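Local atomic coordinates of putative methylase (Clostridium difficile, PDB entry 3LDU), a protein that probably methylates guanine bases of ribosomal RNA, joining an RNA-binding THUMP domain to a Rossmann-like methyltransferase domain in which GTP is bound in this crystal. Residues G312-L315 with E316-D319; V321-L324 with Y325-G329; E79-R83 with I84-R88; E70-S73 with F74-F78. All coordinates share one frame; numbering follows the deposited sequence.

How the interactions relate
Interactions 1 and 2 follow one another on helix 315-333 of the methyltransferase part, their centres about 13 Å apart; interactions 4 and 3 do the same at the two ends of helix 74-82 in the THUMP region. Between these pairs the centres lie about 48 to 58 Å apart. Interaction 1 is a surface contact held by salt bridges and waters, whereas interaction 2 puts a glutamine-glutamate bond on the outer side of a helix and leucine, valine and tyrosine on its buried side, next to the GTP pocket. Interactions 3 and 4 are partly buried, and there backbone atoms at or just beside the helix ends are bonded by an indole N-H, a serine hydroxyl and a carboxylate.

Interaction 1. Residues G312-L315 with E316-D319; sequences GERL and EDKD
A bend at chi3 (-64°) curls the Arg-314 chain back toward Glu-316 and Asp-317, while Glu-316, with CG anti to the backbone N (chi1 171°) and the rest of its chain extended, runs alongside it in the same direction. The two acids then use different sides of one guanidinium. Glu-316 OE1 sits at its edge, in plane, and takes a nearly straight hydrogen bond from Arg-314 NH1 at 2.6 Å (177° at the hydrogen); the carboxylate itself is turned almost perpendicular, and its oxygen is met from above the carboxylate plane. Asp-317 OD2 instead lies over a guanidinium face, 2.8 Å from Arg-314 NH2, a salt bridge made across the flat of the group. This charge network straps the start of helix 315-333 to the loop that precedes it, just behind the Asn-Pro-Pro-Tyr signature of this methyltransferase family. The backbone adds a bond from Asp-317 N to Arg-314 O (2.9 Å), with a weak one from Lys-318 N to the same oxygen. Two waters extend the polar surface. The first accepts from Arg-314 N and donates to Asp-317 OD2, giving that oxygen a second partner; the second donates both to Leu-315 O (2.8 Å) and to Asp-319 OD1 (2.6 Å) and accepts from Asp-319 N.

Interaction 2. Residues V321-L324 with Y325-G329; sequences VKQL and YKELG
Tyr-325 lays its ring against Val-321, one turn earlier, the two side chains running side by side. Val-321 CG1 is over the ring face, 3.8 Å from the centroid of Tyr-325 and 29° off the normal, a CH-pi contact that shifts toward the hydroxyl end, where CG1 is 3.4 Å from CZ. Val-321 O lies over the same face near the CG end while accepting from Tyr-325 N, so one residue lines that face with both a methyl and a carbonyl. The phenol oxygen is held by Pro-310 O and Thr-344 OG1. Lys-326 continues the helical bonding, its N reaching Lys-322 O at 3.2 Å, and its aliphatic CE passes 4.0 Å from Gln-323 OE1. Glu-327 forms the polar side-chain bond of the contact: Gln-323 bends at chi2 (67°), which swings its amide along the helix until NE2 donates to Glu-327 OE2 at 2.8 Å. That oxygen is approached on its anti side, close to the carboxylate plane, by a donor lying near its own amide plane. Leu-328 returns to the apolar side: its N bonds Leu-324 O at 2.7 Å, and its CD1 packs 3.9 Å from Leu-324 CG. Helix 315-333 is the crossover of the beta-alpha-beta unit between strands 304-307 and 339-344; Leu-324 touches GTP, Leu-328 packs on Met-203 and on Phe-353 of helix 349-353, and Tyr-325 meets Phe-349 and Tyr-346 edge to face.

Interaction 3. Residues E79-R83 with I84-R88; sequences ENTKR and INWSR
In the THUMP domain, at the C-terminal end of helix 74-82, the chain runs into a loop, and a tryptophan from that loop folds back to bond a carbonyl of the last turn. Thr-81 O is the shared acceptor. Ile-84 N reaches it at 3.3 Å from well above the carbonyl plane, while Trp-86 NE1 arrives at 2.9 Å from the opposite face, tilted 32° from that plane; the carbonyl is therefore clasped between a backbone and an indole N-H. The oxygen lies close to the indole plane, at the ring edge, so this bond, together with the packing on the ring, helps to set its rotation. Thr-81 CG2 stands 3.8 Å from Trp-86 NE1 beside the bond. The indole face is met by Ile-84 CG2, 3.7 Å above the plane and offset toward the rim. Beyond the contact, Trp-86 rests on Ile-122 and Ser-125 of helix 111-129 and on Ile-156 of strand 153-159, while Ile-84 touches Ala-67 of strand 63-70, so the loop is tucked between helix and sheet. Asn-85, the centre of an inverse gamma turn, lies between these two buried residues and donates from ND2 to Ser-87 OG (2.8 Å). On the exposed side, Arg-83 has CG between the backbone N and the carbonyl carbon (chi1 53°), and a further bend at chi2 folds the chain over the next residue, bringing NH1 3.5 Å from Ile-84 CG1.

Interaction 4. Residues E70-S73 with F74-F78; sequences EAKS and FDELF
Ala-71 and Leu-77 make the tight apolar side of this helix start: their CB atoms are 4.0 Å apart, and both side chains also pack on Leu-108. Beside them Ser-73 is the N-cap of helix 74-82. Its OG sits between the backbone N and the carbonyl carbon (chi1 68°), turned to accept from Glu-76 N at 3.0 Å (158° at the hydrogen), while Ser-73 O takes Leu-77 N at 2.9 Å as the first turn closes. The sequence spacing is that of a capping box, Ser to Glu three residues on, but the return bond goes one residue further back: Glu-76, extended beyond CG, brings OE2 to Lys-72 N at 2.9 Å along a nearly straight line, 174° at the hydrogen. Ser-73 N is buried here with no partner in the model. The other flank is looser and wetter. Glu-70 OE1 and Glu-76 OE1 stay 4.8 Å apart, and a water lies between them, 2.7 Å from Glu-76 OE1. Lys-72 sends its chain away to a salt bridge with Asp-152, in the turn joining strands 145-150 and 153-159. Two acidic groups at this separation probably disfavour each other's ionisation somewhat, whereas the Lys-72 N-H and the N-terminal end of the helix would help to stabilise a charged Glu-76.

Interaction 1. Residues G312-L315 with E316-D319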
loop_
_atom_site.group_PDB
_atom_site.type_symbol
_atom_site.label_atom_id
_atom_site.label_comp_id
_atom_site.label_asym_id
_atom_site.label_seq_id
_atom_site.Cartn_x
_atom_site.Cartn_y
_atom_site.Cartn_z
ATOM N N GLY A 312 16.746 0.953 -16.272
ATOM C CA GLY A 312 18.026 0.645 -16.891
ATOM C C GLY A 312 18.956 -0.147 -15.988
ATOM O O GLY A 312 20.159 0.089 -15.964
ATOM N N GLU A 313 18.404 -1.100 -15.246
ATOM C CA GLU A 313 19.205 -1.880 -14.307
ATOM C C GLU A 313 20.157 -2.855 -14.997
ATOM O O GLU A 313 21.226 -3.166 -14.465
ATOM C CB GLU A 313 18.308 -2.625 -13.310
ATOM C CG GLU A 313 17.504 -1.703 -12.402
ATOM C CD GLU A 313 16.943 -2.417 -11.180
ATOM O OE1 GLU A 313 17.172 -3.639 -11.039
ATOM O OE2 GLU A 313 16.275 -1.754 -10.356
ATOM N N ARG A 314 19.773 -3.334 -16.180
ATOM C CA ARG A 314 20.603 -4.289 -16.914
ATOM C C ARG A 314 21.663 -3.570 -17.741
ATOM O O ARG A 314 21.384 -2.542 -18.344
ATOM C CB ARG A 314 19.743 -5.175 -17.818
ATOM C CG ARG A 314 18.664 -5.950 -17.063
ATOM C CD ARG A 314 18.121 -7.124 -17.875
ATOM N NE ARG A 314 17.443 -6.694 -19.096
ATOM C CZ ARG A 314 17.942 -6.833 -20.321
ATOM N NH1 ARG A 314 19.131 -7.399 -20.496
ATOM N NH2 ARG A 314 17.249 -6.413 -21.370
ATOM N N LEU A 315 22.876 -4.113 -17.761
ATOM C CA LEU A 315 23.962 -3.499 -18.528
ATOM C C LEU A 315 23.574 -3.276 -19.988
ATOM O O LEU A 315 23.966 -2.286 -20.608
ATOM C CB LEU A 315 25.225 -4.362 -18.457
ATOM C CG LEU A 315 26.122 -4.135 -17.241
ATOM C CD1 LEU A 315 27.240 -5.164 -17.192
ATOM C CD2 LEU A 315 26.688 -2.723 -17.272
ATOM N N GLU A 316 22.813 -4.217 -20.531
ATOM C CA GLU A 316 22.409 -4.186 -21.929
ATOM C C GLU A 316 21.438 -3.037 -22.223
ATOM O O GLU A 316 21.307 -2.606 -23.370
ATOM C CB GLU A 316 21.774 -5.529 -22.298
ATOM C CG GLU A 316 21.116 -5.580 -23.662
ATOM C CD GLU A 316 20.273 -6.830 -23.845
ATOM O OE1 GLU A 316 20.172 -7.627 -22.886
ATOM O OE2 GLU A 316 19.711 -7.013 -24.946
ATOM N N ASP A 317 20.774 -2.537 -21.184
ATOM C CA ASP A 317 19.756 -1.492 -21.344
ATOM C C ASP A 317 20.230 -0.109 -20.909
ATOM O O ASP A 317 19.620 0.897 -21.261
ATOM C CB ASP A 317 18.497 -1.843 -20.545
ATOM C CG ASP A 317 17.842 -3.122 -21.017
ATOM O OD1 ASP A 317 17.849 -3.380 -22.243
ATOM O OD2 ASP A 317 17.312 -3.859 -20.159
ATOM N N LYS A 318 21.314 -0.070 -20.141
ATOM C CA LYS A 318 21.752 1.151 -19.463
ATOM C C LYS A 318 21.928 2.353 -20.403
ATOM O O LYS A 318 21.506 3.468 -20.092
ATOM C CB LYS A 318 23.051 0.875 -18.689
ATOM C CG LYS A 318 23.630 2.068 -17.945
ATOM C CD LYS A 318 25.111 1.846 -17.642
ATOM C CE LYS A 318 25.779 3.095 -17.077
ATOM N NZ LYS A 318 25.300 3.428 -15.704
ATOM N N ASP A 319 22.546 2.135 -21.555
ATOM C CA ASP A 319 22.801 3.252 -22.460
ATOM C C ASP A 319 21.512 3.858 -23.044
ATOM O O ASP A 319 21.374 5.081 -23.123
ATOM C CB ASP A 319 23.770 2.835 -23.568
ATOM C CG ASP A 319 25.146 2.489 -23.031
ATOM O OD1 ASP A 319 25.550 1.311 -23.138
ATOM O OD2 ASP A 319 25.820 3.392 -22.487
HETATM O O HOH W 1 17.233 -2.803 -17.420
HETATM O O HOH W 2 23.667 -0.491 -22.711
#

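Interaction 2. Residues V321-L324 with Y325-G329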
loop_
_atom_site.group_PDB
_atom_site.type_symbol
_atom_site.label_atom_id
_atom_site.label_comp_id
_atom_site.label_asym_id
_atom_site.label_seq_id
_atom_site.Cartn_x
_atom_site.Cartn_y
_atom_site.Cartn_z
ATOM N N VAL A 321 18.562 3.777 -21.743
ATOM C CA VAL A 321 17.851 4.441 -20.656
ATOM C C VAL A 321 18.433 5.822 -20.312
ATOM O O VAL A 321 17.687 6.769 -20.043
ATOM C CB VAL A 321 17.756 3.544 -19.410
ATOM C CG1 VAL A 321 17.051 4.276 -18.274
ATOM C CG2 VAL A 321 17.000 2.264 -19.759
ATOM N N LYS A 322 19.759 5.940 -20.329
ATOM C CA LYS A 322 20.406 7.239 -20.153
ATOM C C LYS A 322 19.948 8.270 -21.189
ATOM O O LYS A 322 19.673 9.425 -20.848
ATOM C CB LYS A 322 21.931 7.100 -20.178
ATOM C CG LYS A 322 22.520 6.524 -18.907
ATOM C CD LYS A 322 23.998 6.884 -18.777
ATOM C CE LYS A 322 24.903 5.807 -19.349
ATOM N NZ LYS A 322 26.329 6.267 -19.415
ATOM N N GLN A 323 19.880 7.859 -22.455
ATOM C CA GLN A 323 19.403 8.750 -23.506
ATOM C C GLN A 323 17.937 9.127 -23.302
ATOM O O GLN A 323 17.541 10.267 -23.544
ATOM C CB GLN A 323 19.614 8.138 -24.891
ATOM C CG GLN A 323 19.188 9.060 -26.037
ATOM C CD GLN A 323 20.065 10.307 -26.175
ATOM O OE1 GLN A 323 21.253 10.293 -25.839
ATOM N NE2 GLN A 323 19.479 11.388 -26.682
ATOM N N LEU A 324 17.132 8.169 -22.852
ATOM C CA LEU A 324 15.731 8.439 -22.577
ATOM C C LEU A 324 15.611 9.561 -21.545
ATOM O O LEU A 324 14.854 10.513 -21.728
ATOM C CB LEU A 324 15.040 7.175 -22.062
ATOM C CG LEU A 324 13.621 7.398 -21.543
ATOM C CD1 LEU A 324 12.716 7.849 -22.676
ATOM C CD2 LEU A 324 13.086 6.119 -20.905
ATOM N N TYR A 325 16.378 9.452 -20.465
ATOM C CA TYR A 325 16.350 10.461 -19.411
ATOM C C TYR A 325 16.686 11.856 -19.967
ATOM O O TYR A 325 16.026 12.835 -19.630
ATOM C CB TYR A 325 17.303 10.078 -18.277
ATOM C CG TYR A 325 16.876 8.848 -17.476
ATOM C CD1 TYR A 325 15.567 8.379 -17.515
ATOM C CD2 TYR A 325 17.793 8.157 -16.695
ATOM C CE1 TYR A 325 15.180 7.254 -16.784
ATOM C CE2 TYR A 325 17.421 7.037 -15.967
ATOM C CZ TYR A 325 16.122 6.590 -16.011
ATOM O OH TYR A 325 15.781 5.476 -15.273
ATOM N N LYS A 326 17.705 11.943 -20.823
ATOM C CA LYS A 326 18.080 13.216 -21.436
ATOM C C LYS A 326 16.937 13.745 -22.298
ATOM O O LYS A 326 16.554 14.914 -22.224
ATOM C CB LYS A 326 19.331 13.036 -22.301
ATOM C CG LYS A 326 19.825 14.300 -22.956
ATOM C CD LYS A 326 20.943 13.976 -23.947
ATOM C CE LYS A 326 22.068 13.191 -23.280
ATOM N NZ LYS A 326 22.804 14.029 -22.292
ATOM N N GLU A 327 16.380 12.862 -23.109
ATOM C CA GLU A 327 15.272 13.245 -23.977
ATOM C C GLU A 327 14.025 13.675 -23.199
ATOM O O GLU A 327 13.359 14.642 -23.577
ATOM C CB GLU A 327 14.992 12.143 -24.992
ATOM C CG GLU A 327 16.162 12.006 -25.981
ATOM C CD GLU A 327 16.028 10.828 -26.931
ATOM O OE1 GLU A 327 14.933 10.249 -27.027
ATOM O OE2 GLU A 327 17.030 10.488 -27.594
ATOM N N LEU A 328 13.721 12.977 -22.103
ATOM C CA LEU A 328 12.642 13.411 -21.224
ATOM C C LEU A 328 12.882 14.803 -20.638
ATOM O O LEU A 328 11.969 15.632 -20.583
ATOM C CB LEU A 328 12.430 12.415 -20.075
ATOM C CG LEU A 328 11.992 11.010 -20.488
ATOM C CD1 LEU A 328 11.981 10.096 -19.268
ATOM C CD2 LEU A 328 10.615 11.008 -21.175
ATOM N N GLY A 329 14.099 15.049 -20.160
ATOM C CA GLY A 329 14.432 16.348 -19.605
ATOM C C GLY A 329 14.180 17.450 -20.623
ATOM O O GLY A 329 13.560 18.468 -20.305
#

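Interaction 3. Residues E79-R83 with I84-R88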
loop_
_atom_site.group_PDB
_atom_site.type_symbol
_atom_site.label_atom_id
_atom_site.label_comp_id
_atom_site.label_asym_id
_atom_site.label_seq_id
_atom_site.Cartn_x
_atom_site.Cartn_y
_atom_site.Cartn_z
ATOM N N GLU A 79 5.532 -19.259 27.290
ATOM C CA GLU A 79 4.808 -18.828 28.485
ATOM C C GLU A 79 4.031 -17.528 28.266
ATOM O O GLU A 79 2.875 -17.413 28.681
ATOM C CB GLU A 79 5.748 -18.711 29.687
ATOM C CG GLU A 79 6.253 -20.064 30.192
ATOM C CD GLU A 79 5.135 -20.941 30.769
ATOM O OE1 GLU A 79 4.203 -20.385 31.392
ATOM O OE2 GLU A 79 5.193 -22.182 30.603
ATOM N N ASN A 80 4.650 -16.553 27.606
ATOM C CA ASN A 80 3.970 -15.282 27.375
ATOM C C ASN A 80 2.812 -15.392 26.391
ATOM O O ASN A 80 1.806 -14.699 26.525
ATOM C CB ASN A 80 4.966 -14.200 26.933
ATOM C CG ASN A 80 5.940 -13.828 28.037
ATOM O OD1 ASN A 80 5.651 -14.028 29.216
ATOM N ND2 ASN A 80 7.096 -13.303 27.665
ATOM N N THR A 81 2.950 -16.265 25.397
ATOM C CA THR A 81 1.905 -16.405 24.400
ATOM C C THR A 81 0.727 -17.168 25.002
ATOM O O THR A 81 -0.439 -16.825 24.775
ATOM C CB THR A 81 2.423 -17.158 23.168
ATOM O OG1 THR A 81 3.521 -16.432 22.593
ATOM C CG2 THR A 81 1.304 -17.312 22.128
ATOM N N LYS A 82 1.049 -18.200 25.776
ATOM C CA LYS A 82 0.035 -19.050 26.385
ATOM C C LYS A 82 -0.838 -18.288 27.386
ATOM O O LYS A 82 -2.039 -18.559 27.498
ATOM C CB LYS A 82 0.685 -20.258 27.069
ATOM C CG LYS A 82 -0.338 -21.201 27.708
ATOM C CD LYS A 82 0.307 -22.440 28.298
ATOM C CE LYS A 82 -0.738 -23.266 29.055
ATOM N NZ LYS A 82 -0.166 -24.493 29.668
ATOM N N ARG A 83 -0.245 -17.336 28.104
ATOM C CA ARG A 83 -0.978 -16.606 29.139
ATOM C C ARG A 83 -1.993 -15.618 28.574
ATOM O O ARG A 83 -2.875 -15.160 29.289
ATOM C CB ARG A 83 -0.029 -15.904 30.118
ATOM C CG ARG A 83 1.021 -14.996 29.477
ATOM C CD ARG A 83 0.459 -13.655 28.994
ATOM N NE ARG A 83 1.522 -12.755 28.544
ATOM C CZ ARG A 83 1.322 -11.604 27.909
ATOM N NH1 ARG A 83 0.090 -11.197 27.633
ATOM N NH2 ARG A 83 2.356 -10.855 27.548
ATOM N N ILE A 84 -1.860 -15.275 27.297
ATOM C CA ILE A 84 -2.849 -14.434 26.633
ATOM C C ILE A 84 -4.182 -15.177 26.632
ATOM O O ILE A 84 -4.204 -16.398 26.488
ATOM C CB ILE A 84 -2.423 -14.138 25.187
ATOM C CG1 ILE A 84 -1.127 -13.327 25.184
ATOM C CG2 ILE A 84 -3.538 -13.417 24.413
ATOM C CD1 ILE A 84 -0.479 -13.254 23.823
ATOM N N ASN A 85 -5.287 -14.455 26.814
ATOM C CA ASN A 85 -6.600 -15.084 26.773
ATOM C C ASN A 85 -7.062 -15.195 25.334
ATOM O O ASN A 85 -7.789 -14.335 24.832
ATOM C CB ASN A 85 -7.626 -14.309 27.602
ATOM C CG ASN A 85 -8.986 -15.004 27.648
ATOM O OD1 ASN A 85 -9.993 -14.403 28.025
ATOM N ND2 ASN A 85 -9.015 -16.277 27.269
ATOM N N TRP A 86 -6.621 -16.252 24.659
ATOM C CA TRP A 86 -6.888 -16.380 23.236
ATOM C C TRP A 86 -8.361 -16.574 22.881
ATOM O O TRP A 86 -8.785 -16.197 21.790
ATOM C CB TRP A 86 -5.998 -17.455 22.606
ATOM C CG TRP A 86 -4.614 -16.936 22.387
ATOM C CD1 TRP A 86 -3.502 -17.184 23.150
ATOM C CD2 TRP A 86 -4.201 -16.031 21.356
ATOM N NE1 TRP A 86 -2.419 -16.495 22.637
ATOM C CE2 TRP A 86 -2.828 -15.782 21.543
ATOM C CE3 TRP A 86 -4.867 -15.415 20.294
ATOM C CZ2 TRP A 86 -2.102 -14.947 20.693
ATOM C CZ3 TRP A 86 -4.134 -14.582 19.447
ATOM C CH2 TRP A 86 -2.774 -14.353 19.662
ATOM N N SER A 87 -9.138 -17.156 23.793
ATOM C CA SER A 87 -10.566 -17.354 23.546
ATOM C C SER A 87 -11.317 -16.033 23.332
ATOM O O SER A 87 -12.401 -16.019 22.745
ATOM C CB SER A 87 -11.211 -18.137 24.694
ATOM O OG SER A 87 -11.154 -17.395 25.899
ATOM N N ARG A 88 -10.750 -14.931 23.817
ATOM C CA ARG A 88 -11.340 -13.608 23.598
ATOM C C ARG A 88 -11.290 -13.206 22.123
ATOM O O ARG A 88 -12.121 -12.430 21.652
ATOM C CB ARG A 88 -10.616 -12.540 24.428
ATOM C CG ARG A 88 -11.059 -12.438 25.880
ATOM C CD ARG A 88 -10.350 -11.280 26.576
ATOM N NE ARG A 88 -10.300 -10.089 25.727
ATOM C CZ ARG A 88 -9.634 -8.978 26.029
ATOM N NH1 ARG A 88 -8.952 -8.894 27.163
ATOM N NH2 ARG A 88 -9.647 -7.949 25.191
#

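Interaction 4. Residues E70-S73 with F74-F78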
loop_
_atom_site.group_PDB
_atom_site.type_symbol
_atom_site.label_atom_id
_atom_site.label_comp_id
_atom_site.label_asym_id
_atom_site.label_seq_id
_atom_site.Cartn_x
_atom_site.Cartn_y
_atom_site.Cartn_z
ATOM N N GLU A 70 8.618 -8.986 25.726
ATOM C CA GLU A 70 9.967 -9.435 25.443
ATOM C C GLU A 70 10.031 -10.958 25.516
ATOM O O GLU A 70 9.397 -11.571 26.366
ATOM C CB GLU A 70 10.936 -8.820 26.450
ATOM C CG GLU A 70 12.376 -9.185 26.203
ATOM C CD GLU A 70 13.305 -8.420 27.102
ATOM O OE1 GLU A 70 13.836 -9.030 28.057
ATOM O OE2 GLU A 70 13.484 -7.208 26.863
ATOM N N ALA A 71 10.795 -11.570 24.622
ATOM C CA ALA A 71 11.018 -13.007 24.685
ATOM C C ALA A 71 12.426 -13.314 24.195
ATOM O O ALA A 71 12.731 -13.117 23.031
ATOM C CB ALA A 71 9.988 -13.757 23.856
ATOM N N LYS A 72 13.286 -13.787 25.089
ATOM C CA LYS A 72 14.665 -14.090 24.718
ATOM C C LYS A 72 14.920 -15.594 24.604
ATOM O O LYS A 72 16.003 -16.025 24.207
ATOM C CB LYS A 72 15.634 -13.460 25.721
ATOM C CG LYS A 72 15.667 -11.935 25.661
ATOM C CD LYS A 72 16.632 -11.367 26.692
ATOM C CE LYS A 72 16.629 -9.840 26.710
ATOM N NZ LYS A 72 17.308 -9.235 25.526
ATOM N N SER A 73 13.921 -16.394 24.957
ATOM C CA SER A 73 14.029 -17.841 24.819
ATOM C C SER A 73 12.708 -18.405 24.338
ATOM O O SER A 73 11.667 -17.765 24.472
ATOM C CB SER A 73 14.381 -18.465 26.168
ATOM O OG SER A 73 13.296 -18.334 27.073
ATOM N N PHE A 74 12.733 -19.617 23.799
ATOM C CA PHE A 74 11.489 -20.235 23.375
ATOM C C PHE A 74 10.554 -20.522 24.558
ATOM O O PHE A 74 9.340 -20.403 24.437
ATOM C CB PHE A 74 11.754 -21.459 22.498
ATOM C CG PHE A 74 12.324 -21.104 21.137
ATOM C CD1 PHE A 74 11.522 -20.522 20.171
ATOM C CD2 PHE A 74 13.661 -21.320 20.850
ATOM C CE1 PHE A 74 12.037 -20.177 18.935
ATOM C CE2 PHE A 74 14.187 -20.979 19.611
ATOM C CZ PHE A 74 13.371 -20.411 18.656
ATOM N N ASP A 75 11.118 -20.858 25.716
ATOM C CA ASP A 75 10.298 -21.012 26.919
ATOM C C ASP A 75 9.562 -19.703 27.254
ATOM O O ASP A 75 8.370 -19.707 27.563
ATOM C CB ASP A 75 11.149 -21.481 28.105
ATOM C CG ASP A 75 11.683 -22.895 27.921
ATOM O OD1 ASP A 75 10.996 -23.719 27.279
ATOM O OD2 ASP A 75 12.788 -23.190 28.427
ATOM N N GLU A 76 10.268 -18.582 27.181
ATOM C CA GLU A 76 9.656 -17.292 27.471
ATOM C C GLU A 76 8.585 -16.938 26.425
ATOM O O GLU A 76 7.518 -16.437 26.768
ATOM C CB GLU A 76 10.724 -16.197 27.573
ATOM C CG GLU A 76 10.204 -14.879 28.124
ATOM C CD GLU A 76 11.300 -13.842 28.352
ATOM O OE1 GLU A 76 11.027 -12.850 29.070
ATOM O OE2 GLU A 76 12.425 -14.011 27.819
ATOM N N LEU A 77 8.885 -17.194 25.151
ATOM C CA LEU A 77 7.910 -16.989 24.072
ATOM C C LEU A 77 6.641 -17.823 24.325
ATOM O O LEU A 77 5.519 -17.320 24.225
ATOM C CB LEU A 77 8.529 -17.356 22.714
ATOM C CG LEU A 77 7.588 -17.384 21.498
ATOM C CD1 LEU A 77 7.053 -15.987 21.234
ATOM C CD2 LEU A 77 8.295 -17.906 20.246
ATOM N N PHE A 78 6.830 -19.095 24.657
ATOM C CA PHE A 78 5.702 -19.979 24.966
ATOM C C PHE A 78 4.876 -19.494 26.161
ATOM O O PHE A 78 3.662 -19.332 26.064
ATOM C CB PHE A 78 6.174 -21.415 25.217
ATOM C CG PHE A 78 5.059 -22.355 25.566
ATOM C CD1 PHE A 78 4.216 -22.839 24.582
ATOM C CD2 PHE A 78 4.840 -22.732 26.880
ATOM C CE1 PHE A 78 3.176 -23.698 24.898
ATOM C CE2 PHE A 78 3.799 -23.591 27.209
ATOM C CZ PHE A 78 2.968 -24.081 26.216
HETATM O O HOH W 3 13.453 -11.723 29.125
#